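Local atomic coordinates of cytokinin riboside 5'-monophosphate phosphoribohydrolase (Corynebacterium glutamicum, PDB entry 5ZBL), a protein that belongs to the SLOG clan of proteins and is built on a Rossmann-like alpha/beta fold. Residues Gln29-Leu34 / Met55-Asp60; Ala117-Glu122 / Gly146-Leu151. One frame throughout, in Å; residues are numbered along the deposited sequence.

Interaction 1: residues Gln29-Leu34 / Met55-Asp60; sequences QAAQTL and MGIVAD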
# COMPACT_ATOMS: atom_id res chain seq x y z
N GLN A 29 4.25 20.07 13.87
CA GLN A 29 3.38 20.68 14.88
C GLN A 29 2.05 19.96 14.91
O GLN A 29 1.47 19.78 15.99
CB GLN A 29 3.16 22.16 14.62
CG GLN A 29 4.42 23.05 14.70
CD GLN A 29 4.23 24.39 13.98
OE1 GLN A 29 3.10 24.89 13.88
NE2 GLN A 29 5.33 24.96 13.46
N ALA A 30 1.56 19.56 13.73
CA ALA A 30 0.29 18.87 13.63
C ALA A 30 0.39 17.53 14.30
O ALA A 30 -0.58 17.09 14.86
CB ALA A 30 -0.14 18.68 12.18
N ALA A 31 1.58 16.92 14.27
CA ALA A 31 1.77 15.63 14.93
C ALA A 31 1.76 15.77 16.45
O ALA A 31 1.15 14.96 17.16
CB ALA A 31 3.06 14.96 14.44
N GLN A 32 2.42 16.81 16.92
CA GLN A 32 2.43 17.14 18.35
C GLN A 32 1.09 17.48 18.92
O GLN A 32 0.77 17.03 20.02
CB GLN A 32 3.38 18.31 18.60
CG GLN A 32 4.82 17.85 18.46
CD GLN A 32 5.78 18.98 18.21
OE1 GLN A 32 6.96 18.72 18.04
NE2 GLN A 32 5.29 20.24 18.15
N THR A 33 0.29 18.23 18.17
CA THR A 33 -1.07 18.57 18.61
C THR A 33 -1.93 17.32 18.65
O THR A 33 -2.80 17.18 19.53
CB THR A 33 -1.76 19.63 17.71
OG1 THR A 33 -0.80 20.60 17.32
CG2 THR A 33 -2.81 20.36 18.47
N LEU A 34 -1.69 16.44 17.69
CA LEU A 34 -2.44 15.18 17.64
C LEU A 34 -2.11 14.28 18.86
O LEU A 34 -3.01 13.78 19.56
CB LEU A 34 -2.17 14.49 16.29
CG LEU A 34 -2.86 13.15 16.08
CD1 LEU A 34 -4.38 13.22 16.26
CD2 LEU A 34 -2.46 12.61 14.72
N MET A 55 7.63 9.98 12.52
CA MET A 55 7.67 8.83 13.41
C MET A 55 8.31 9.23 14.74
O MET A 55 7.66 9.11 15.77
CB MET A 55 8.38 7.63 12.77
CG MET A 55 7.46 6.75 11.91
SD MET A 55 8.35 5.34 11.17
CE MET A 55 7.74 4.08 12.27
N GLY A 56 9.52 9.78 14.70
CA GLY A 56 10.21 10.29 15.90
C GLY A 56 9.41 11.38 16.63
O GLY A 56 9.23 11.33 17.85
N ILE A 57 8.88 12.33 15.87
CA ILE A 57 8.11 13.40 16.45
C ILE A 57 6.89 12.90 17.22
O ILE A 57 6.64 13.35 18.34
CB ILE A 57 7.62 14.35 15.38
CG1 ILE A 57 8.79 15.08 14.70
CG2 ILE A 57 6.64 15.34 15.98
CD1 ILE A 57 9.67 15.92 15.59
N VAL A 58 6.08 12.03 16.60
CA VAL A 58 4.82 11.58 17.23
C VAL A 58 5.09 10.70 18.49
O VAL A 58 4.40 10.80 19.49
CB VAL A 58 3.83 10.93 16.20
CG1 VAL A 58 4.25 9.53 15.80
CG2 VAL A 58 2.41 10.89 16.74
N ALA A 59 6.10 9.85 18.42
CA ALA A 59 6.55 9.01 19.52
C ALA A 59 6.95 9.91 20.69
O ALA A 59 6.41 9.76 21.77
CB ALA A 59 7.72 8.13 19.10
N ASP A 60 7.84 10.87 20.42
CA ASP A 60 8.31 11.85 21.42
C ASP A 60 7.22 12.67 22.04
O ASP A 60 7.33 13.03 23.21
CB ASP A 60 9.30 12.85 20.79
CG ASP A 60 10.69 12.24 20.54
OD1 ASP A 60 10.95 11.08 20.98
OD2 ASP A 60 11.53 12.92 19.91
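Ala31 and Ile57 meet methyl to methyl: CB of Ala31 lies 3.9 Å from CG2 of Ile57, and both CA-CB bonds point across the gap. This is the tight part of the contact. Ile57 presents that methyl because CG2 stands anti to its backbone N, with CG1 beside the N (chi1 -65°). On the sheet side Val58 comes in at a slightly longer range, its CB 4.5 Å from CB of Ala31 and its CG2 4.3 Å from the carbonyl O of Ala31. The axes of the two short segments come within 8.6 Å, with an angle of 28° between their N-to-C directions. They belong to helices 25-40 and 53-64, two consecutive parallel helices of a Rossmann-like alpha/beta fold, with strand 44-47 between them in the chain. Val58 also rests on Leu45 of that strand. Away from the sheet the packing thins out. Gln32, partly exposed, lays its chain slantwise across CG2 of Ile57, touching that methyl with both CG and OE1 at 4.0 Å; its CG sits beside the backbone N (chi1 -73°) and the chain runs extended from there. No hydrogen bond joins the two segments. Farther out on the solvent side, an internal bond of helix 25-40 runs from Thr33 OG1 to Gln29 O, with OG1 above the carbonyl plane and Thr33 N on the opposite face.

Interaction 2: residues Ala117-Glu122 / Gly146-Leu151; sequences AGTLEE and GFWQPL. With PO4 (phosphate ion), chain G.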
# COMPACT_ATOMS: atom_id res chain seq x y z
N ALA A 117 5.79 6.33 0.84
CA ALA A 117 5.30 5.08 0.29
C ALA A 117 4.94 4.04 1.35
O ALA A 117 3.93 3.36 1.23
CB ALA A 117 6.32 4.50 -0.68
N GLY A 118 5.80 3.92 2.35
CA GLY A 118 5.56 3.04 3.51
C GLY A 118 4.27 3.33 4.21
O GLY A 118 3.54 2.41 4.64
N THR A 119 3.95 4.61 4.33
CA THR A 119 2.75 5.04 5.03
C THR A 119 1.52 4.68 4.20
O THR A 119 0.54 4.15 4.70
CB THR A 119 2.85 6.56 5.40
OG1 THR A 119 3.96 6.77 6.30
CG2 THR A 119 1.54 7.07 6.03
N LEU A 120 1.58 5.00 2.92
CA LEU A 120 0.53 4.67 1.98
C LEU A 120 0.28 3.17 1.91
O LEU A 120 -0.87 2.72 2.02
CB LEU A 120 0.86 5.26 0.58
CG LEU A 120 0.22 6.62 0.32
CD1 LEU A 120 0.64 7.28 -0.97
CD2 LEU A 120 -1.27 6.44 0.24
N GLU A 121 1.35 2.40 1.77
CA GLU A 121 1.25 0.94 1.81
C GLU A 121 0.52 0.43 3.07
O GLU A 121 -0.34 -0.46 2.99
CB GLU A 121 2.62 0.33 1.73
CG GLU A 121 2.65 -1.15 1.46
CD GLU A 121 2.42 -2.00 2.69
OE1 GLU A 121 2.92 -1.61 3.77
OE2 GLU A 121 1.74 -3.07 2.58
N GLU A 122 0.89 0.94 4.24
CA GLU A 122 0.25 0.47 5.47
C GLU A 122 -1.25 0.78 5.41
O GLU A 122 -2.04 -0.02 5.85
CB GLU A 122 0.90 1.04 6.74
CG GLU A 122 2.11 0.24 7.24
CD GLU A 122 3.23 1.09 7.87
OE1 GLU A 122 3.40 2.28 7.48
OE2 GLU A 122 3.98 0.56 8.75
N GLY A 146 -4.57 19.64 3.75
CA GLY A 146 -5.18 18.89 2.67
C GLY A 146 -4.27 17.83 2.05
O GLY A 146 -4.42 17.52 0.88
N PHE A 147 -3.34 17.27 2.84
CA PHE A 147 -2.43 16.22 2.37
C PHE A 147 -3.11 15.04 1.66
O PHE A 147 -2.64 14.53 0.65
CB PHE A 147 -1.64 15.66 3.54
CG PHE A 147 -0.69 14.59 3.16
CD1 PHE A 147 -1.10 13.26 3.14
CD2 PHE A 147 0.61 14.90 2.82
CE1 PHE A 147 -0.24 12.27 2.75
CE2 PHE A 147 1.49 13.90 2.47
CZ PHE A 147 1.07 12.60 2.41
N TRP A 148 -4.19 14.57 2.24
CA TRP A 148 -4.84 13.41 1.69
C TRP A 148 -5.82 13.74 0.56
O TRP A 148 -6.34 12.84 -0.04
CB TRP A 148 -5.51 12.61 2.79
CG TRP A 148 -4.56 12.04 3.71
CD1 TRP A 148 -4.35 12.43 4.99
CD2 TRP A 148 -3.67 10.97 3.45
NE1 TRP A 148 -3.38 11.66 5.55
CE2 TRP A 148 -2.93 10.75 4.63
CE3 TRP A 148 -3.44 10.14 2.34
CZ2 TRP A 148 -1.97 9.74 4.75
CZ3 TRP A 148 -2.47 9.13 2.44
CH2 TRP A 148 -1.75 8.94 3.66
N GLN A 149 -6.01 15.01 0.22
CA GLN A 149 -7.06 15.32 -0.77
C GLN A 149 -6.86 14.65 -2.14
O GLN A 149 -7.84 14.13 -2.71
CB GLN A 149 -7.33 16.84 -0.87
CG GLN A 149 -7.99 17.41 0.41
CD GLN A 149 -9.35 16.81 0.70
OE1 GLN A 149 -10.12 16.56 -0.20
NE2 GLN A 149 -9.66 16.59 1.97
N PRO A 150 -5.62 14.61 -2.66
CA PRO A 150 -5.43 13.95 -3.94
C PRO A 150 -5.69 12.42 -3.95
O PRO A 150 -6.15 11.86 -4.95
CB PRO A 150 -3.97 14.27 -4.30
CG PRO A 150 -3.60 15.47 -3.45
CD PRO A 150 -4.43 15.38 -2.22
N LEU A 151 -5.39 11.74 -2.86
CA LEU A 151 -5.71 10.32 -2.74
C LEU A 151 -7.20 10.10 -2.71
O LEU A 151 -7.69 9.11 -3.22
CB LEU A 151 -5.13 9.72 -1.47
CG LEU A 151 -5.31 8.21 -1.39
CD1 LEU A 151 -4.28 7.46 -2.25
CD2 LEU A 151 -5.28 7.80 0.06
P PO4 G . 7.63 6.18 4.68
O1 PO4 G . 8.49 7.39 4.87
O2 PO4 G . 8.07 5.11 5.66
O3 PO4 G . 6.19 6.53 4.98
O4 PO4 G . 7.81 5.71 3.28
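Leu120 reaches the indole of Trp148 with a single methyl, CD2, at the start of helix 117-130 in this Rossmann-like domain; Trp148 sits in the type I turn Gly146-Gln149 that leads into helix 149-160. The apolar contacts come first. CD2 of Leu120 lies 3.7 Å from CZ3 of Trp148, in the plane of the ring and at its edge, and the same methyl is 4.0 Å from CD1 of Leu151. Thr119 CG2 approaches that edge more distantly, 4.5 Å from CH2 of Trp148. One face of the indole is covered by its neighbour Phe147, whose CD1 stands 3.4 Å above the ring plane, over its centre. All four residues that touch across the contact are buried, and Phe124 of the second subunit packs on Leu120. Polar bonds fix the turn: Gln149 N closes it onto Gly146 O, and Asp143 takes the backbone N of Trp148 and NE2 of Gln149. The indole NE1 makes a weak bond to Ala112 O. The remaining bonds hold a phosphate ion, probably from the crystallisation liquor, at the N-terminal end of helix 117-130, where the helix dipole would help. Gly118 N donates to phosphate O4 at 2.8 Å; Ser19 N is a further donor to the ion. Thr119 uses both its backbone N, weakly, and its hydroxyl on one oxygen: with OG1 beside the backbone N (chi1 -63°), OG1 stands 2.6 Å from phosphate O3.

In the fold
From the N terminus, strand 12-16 leads to helix 25-40, and interaction 1 closes its loop when helix 53-64 comes back beside it after strand 44-47. The chain then runs through strands 69-74, 89-93 and 110-112 before interaction 2 opens at helix 117-130; that contact closes beyond strand 139-142, where the turn at 146-149 enters helix 149-160. The two loops follow one another in series, neither nesting nor crossing. The centres of interactions 1 and 2 lie about 17 Å apart, and the nearest atoms of interactions 1 and 2 about 6 Å, without touching. Interaction 1 joins two helices packed along the 44-47 side of the sheet; interaction 2 joins the two that follow strands 110-112 and 139-142, close to the second subunit.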